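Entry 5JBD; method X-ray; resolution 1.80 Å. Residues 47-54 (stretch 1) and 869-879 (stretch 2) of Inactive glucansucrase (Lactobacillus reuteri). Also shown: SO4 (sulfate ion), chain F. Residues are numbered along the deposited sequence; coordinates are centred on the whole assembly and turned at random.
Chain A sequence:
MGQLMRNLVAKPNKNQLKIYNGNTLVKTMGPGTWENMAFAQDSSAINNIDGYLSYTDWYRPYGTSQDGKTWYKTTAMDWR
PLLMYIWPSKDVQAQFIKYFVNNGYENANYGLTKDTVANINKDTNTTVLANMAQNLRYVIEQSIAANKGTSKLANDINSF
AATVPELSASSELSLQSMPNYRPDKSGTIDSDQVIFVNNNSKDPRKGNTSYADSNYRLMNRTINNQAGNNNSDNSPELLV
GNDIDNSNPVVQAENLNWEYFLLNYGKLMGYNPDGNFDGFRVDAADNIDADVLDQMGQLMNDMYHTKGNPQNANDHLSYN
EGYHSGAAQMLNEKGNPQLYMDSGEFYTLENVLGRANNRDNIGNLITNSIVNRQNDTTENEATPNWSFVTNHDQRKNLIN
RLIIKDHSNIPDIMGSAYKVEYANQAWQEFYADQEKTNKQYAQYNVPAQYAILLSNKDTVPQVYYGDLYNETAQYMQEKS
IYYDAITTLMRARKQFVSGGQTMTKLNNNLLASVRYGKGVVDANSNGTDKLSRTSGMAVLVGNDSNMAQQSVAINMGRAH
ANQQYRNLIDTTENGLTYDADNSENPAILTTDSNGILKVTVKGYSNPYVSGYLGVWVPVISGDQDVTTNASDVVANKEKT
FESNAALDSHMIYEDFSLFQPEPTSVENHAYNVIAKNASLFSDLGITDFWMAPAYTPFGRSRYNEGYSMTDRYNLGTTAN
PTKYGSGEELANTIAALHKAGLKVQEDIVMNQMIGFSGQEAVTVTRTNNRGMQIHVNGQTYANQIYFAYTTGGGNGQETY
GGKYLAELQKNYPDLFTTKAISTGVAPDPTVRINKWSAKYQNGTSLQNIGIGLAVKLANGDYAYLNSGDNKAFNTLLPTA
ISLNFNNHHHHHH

Stretch 1 (47-54) NNIDGYLS
Stretch 2 (869-879) DNKAFNTLLPT

Residues 47-54 and 869-879 belong to one chain, yet no two touching residues are closer than 819 positions in sequence. Neither stretch forms a regular helix or strand across the contact, and no hydrogen bond crosses it; packing buries 263 Å² in total. The register rests on two pairs: Gly51 CA lies 5.5 Å from Asn870 CA, and Leu53 CA lies 8.9 Å from Leu877 CA. Residue numbers rise together from the first pair to the second, so the stretches run in broadly the same sense, a step of two residues in stretch 1 matching a step of seven in stretch 2.

Asn870 has the largest share, with 64 Å² covered. Its backbone is extended (phi/psi -97/103), its CA-to-CB bond points toward stretch 1, and chi1 -57° (m) with chi2 144° sets the amide against a type I' turn from Ile49 to Tyr52. That turn is closed by two backbone hydrogen bonds, Ile49 N to Tyr52 O at 2.8 Å and Tyr52 N to Ile49 O at 3.0 Å. Its corners have positive phi: Asp50 at 47/42 and Gly51 at 94/-23. Glycine suits the second corner because a CB there would jam against the carbonyl O of Asp50; an ideal CB on Gly51 would also lie 3.5 Å from Asn870 CB. Asn870 OD1 comes within 3.3 Å of Gly51 N, but the angle is too poor for a hydrogen bond. The amide hydrogen instead serves Asn48 within the stretch: Gly51 N donates to Asn48 OD1 at 3.1 Å and 143°, with Asn48 at chi1 69° (p) and chi2 99°. Asn870 OD1 also lies 3.6 Å from Asp50 C and 3.6 Å from Asn48 OD1, so its contact with the turn and with Asn48 just before it is close packing without a hydrogen bond.

Leu53, with 40 Å² covered, forms the apolar part. Its backbone is extended at -107/145, its CA-to-CB bond points toward stretch 2, and it adopts chi1 -64° (m), chi2 -164° (t). This places Leu53 CD1 4.0 Å from Leu877 CD2 and 4.4 Å from Pro878 CD. The CA-to-CB bond of Leu877 (-122/155; chi1 -59° m, chi2 175° t) points sideways, but the side chain's end comes nearer. That of Pro878 (-55/143, C-gamma exo) points toward stretch 1; all three residues are buried, as befits their nonpolar side chains.

Tyr52, with 32 Å² covered, makes the third contact. It has phi/psi -86/157, and its CA-to-CB bond points away, yet chi1 -60° (m) carries the ring back so that its end comes nearer; chi2 -81° sets the plane of the ring. Tyr52 OH lies 3.7 Å from Phe873 CE2, at the ring edge and near its plane; Phe873 is set at -142/162 with chi1 -58° (m), chi2 -85°. The hydroxyl is hydrogen-bonded elsewhere in the structure, which satisfies this polar atom of a buried residue.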

# COMPACT_ATOMS: atom_id res chain seq x y z
N ASN A 47 -3.62 -27.55 23.30
CA ASN A 47 -3.50 -26.60 22.17
C ASN A 47 -2.20 -26.94 21.41
O ASN A 47 -1.16 -27.20 22.02
CB ASN A 47 -3.43 -25.13 22.63
CG ASN A 47 -4.79 -24.53 23.09
OD1 ASN A 47 -4.81 -23.47 23.75
ND2 ASN A 47 -5.92 -25.17 22.76
N ASN A 48 -2.28 -26.94 20.09
CA ASN A 48 -1.11 -27.12 19.27
C ASN A 48 -1.30 -26.45 17.90
O ASN A 48 -2.42 -26.13 17.50
CB ASN A 48 -0.81 -28.61 19.10
CG ASN A 48 -1.84 -29.30 18.25
OD1 ASN A 48 -1.63 -29.53 17.06
ND2 ASN A 48 -3.00 -29.56 18.83
N ILE A 49 -0.19 -26.25 17.22
CA ILE A 49 -0.15 -25.55 15.93
C ILE A 49 0.59 -26.47 14.97
O ILE A 49 1.79 -26.64 15.09
CB ILE A 49 0.55 -24.18 16.04
CG1 ILE A 49 -0.12 -23.32 17.13
CG2 ILE A 49 0.51 -23.45 14.69
CD1 ILE A 49 0.57 -22.01 17.43
N ASP A 50 -0.17 -27.13 14.10
CA ASP A 50 0.35 -28.21 13.25
C ASP A 50 1.22 -29.25 13.99
O ASP A 50 2.26 -29.67 13.49
CB ASP A 50 1.14 -27.59 12.07
CG ASP A 50 0.31 -26.61 11.27
OD1 ASP A 50 -0.69 -27.04 10.66
OD2 ASP A 50 0.64 -25.40 11.25
N GLY A 51 0.79 -29.63 15.19
CA GLY A 51 1.51 -30.62 16.04
C GLY A 51 2.47 -30.02 17.07
O GLY A 51 2.79 -30.66 18.08
N TYR A 52 2.95 -28.79 16.82
CA TYR A 52 3.94 -28.14 17.68
C TYR A 52 3.24 -27.42 18.83
O TYR A 52 2.06 -27.07 18.72
CB TYR A 52 4.82 -27.18 16.85
CG TYR A 52 5.54 -27.94 15.76
CD1 TYR A 52 6.71 -28.66 16.04
CD2 TYR A 52 5.01 -28.03 14.47
CE1 TYR A 52 7.34 -29.41 15.07
CE2 TYR A 52 5.64 -28.78 13.49
CZ TYR A 52 6.81 -29.46 13.79
OH TYR A 52 7.44 -30.21 12.83
N LEU A 53 3.97 -27.20 19.91
CA LEU A 53 3.45 -26.51 21.10
C LEU A 53 4.02 -25.09 21.21
O LEU A 53 5.18 -24.87 20.88
CB LEU A 53 3.81 -27.28 22.37
CG LEU A 53 3.23 -28.69 22.57
CD1 LEU A 53 3.39 -29.09 24.03
CD2 LEU A 53 1.80 -28.89 22.09
N SER A 54 3.20 -24.17 21.71
CA SER A 54 3.61 -22.81 22.02
C SER A 54 3.61 -22.58 23.52
O SER A 54 2.64 -22.93 24.19
CB SER A 54 2.65 -21.81 21.35
OG SER A 54 2.91 -20.50 21.80
N ASP A 869 -4.31 -35.18 11.67
CA ASP A 869 -3.47 -35.08 10.46
C ASP A 869 -1.98 -34.79 10.72
O ASP A 869 -1.21 -34.69 9.77
CB ASP A 869 -4.00 -33.97 9.54
CG ASP A 869 -5.43 -34.20 9.10
OD1 ASP A 869 -5.87 -35.36 9.02
OD2 ASP A 869 -6.12 -33.20 8.81
N ASN A 870 -1.58 -34.64 11.98
CA ASN A 870 -0.20 -34.28 12.30
C ASN A 870 0.58 -35.56 12.63
O ASN A 870 0.45 -36.12 13.72
CB ASN A 870 -0.19 -33.28 13.47
CG ASN A 870 -1.00 -32.03 13.18
OD1 ASN A 870 -1.63 -31.49 14.07
ND2 ASN A 870 -1.00 -31.57 11.93
N LYS A 871 1.39 -36.01 11.67
CA LYS A 871 2.06 -37.31 11.74
C LYS A 871 3.57 -37.24 11.46
O LYS A 871 4.19 -38.26 11.18
CB LYS A 871 1.40 -38.27 10.75
CG LYS A 871 -0.10 -38.49 10.95
CD LYS A 871 -0.63 -39.57 10.02
CE LYS A 871 -2.14 -39.77 10.14
NZ LYS A 871 -2.53 -40.54 11.36
N ALA A 872 4.16 -36.06 11.56
CA ALA A 872 5.58 -35.88 11.22
C ALA A 872 6.54 -36.62 12.16
O ALA A 872 7.60 -37.05 11.74
CB ALA A 872 5.93 -34.41 11.15
N PHE A 873 6.16 -36.73 13.43
CA PHE A 873 6.95 -37.39 14.47
C PHE A 873 6.02 -38.15 15.40
O PHE A 873 4.82 -37.87 15.44
CB PHE A 873 7.73 -36.37 15.30
CG PHE A 873 8.66 -35.51 14.49
CD1 PHE A 873 9.95 -35.95 14.19
CD2 PHE A 873 8.25 -34.27 14.01
CE1 PHE A 873 10.81 -35.17 13.43
CE2 PHE A 873 9.11 -33.48 13.25
CZ PHE A 873 10.39 -33.93 12.96
N ASN A 874 6.57 -39.09 16.16
CA ASN A 874 5.85 -39.67 17.29
C ASN A 874 5.62 -38.58 18.33
O ASN A 874 6.38 -37.61 18.40
CB ASN A 874 6.63 -40.82 17.95
CG ASN A 874 6.93 -41.97 17.00
OD1 ASN A 874 8.04 -42.49 17.00
ND2 ASN A 874 5.95 -42.37 16.21
N THR A 875 4.57 -38.74 19.12
CA THR A 875 4.28 -37.81 20.21
C THR A 875 5.47 -37.70 21.16
O THR A 875 6.06 -38.71 21.55
CB THR A 875 3.00 -38.22 20.94
OG1 THR A 875 1.89 -38.03 20.06
CG2 THR A 875 2.79 -37.41 22.24
N LEU A 876 5.85 -36.47 21.49
CA LEU A 876 6.98 -36.19 22.39
C LEU A 876 6.65 -34.92 23.17
O LEU A 876 6.64 -33.84 22.59
CB LEU A 876 8.27 -36.01 21.57
CG LEU A 876 9.56 -35.70 22.35
CD1 LEU A 876 9.95 -36.86 23.25
CD2 LEU A 876 10.70 -35.34 21.39
N LEU A 877 6.39 -35.06 24.48
CA LEU A 877 5.96 -33.93 25.31
C LEU A 877 6.90 -33.70 26.50
O LEU A 877 7.57 -34.63 26.96
CB LEU A 877 4.55 -34.16 25.83
CG LEU A 877 3.45 -34.32 24.76
CD1 LEU A 877 2.14 -34.66 25.43
CD2 LEU A 877 3.31 -33.09 23.88
N PRO A 878 6.95 -32.45 27.01
CA PRO A 878 7.74 -32.18 28.21
C PRO A 878 7.36 -33.08 29.38
O PRO A 878 6.18 -33.41 29.56
CB PRO A 878 7.42 -30.72 28.54
CG PRO A 878 7.03 -30.13 27.23
CD PRO A 878 6.30 -31.23 26.50
N THR A 879 8.36 -33.48 30.16
CA THR A 879 8.16 -34.39 31.28
C THR A 879 7.17 -33.87 32.35
O THR A 879 6.46 -34.66 32.97
CB THR A 879 9.52 -34.72 31.93
OG1 THR A 879 9.34 -35.72 32.94
CG2 THR A 879 10.21 -33.48 32.54
S SO4 F . 11.93 -31.89 29.48
O1 SO4 F . 12.52 -31.60 30.81
O2 SO4 F . 11.42 -33.28 29.42
O3 SO4 F . 12.97 -31.72 28.45
O4 SO4 F . 10.81 -30.95 29.23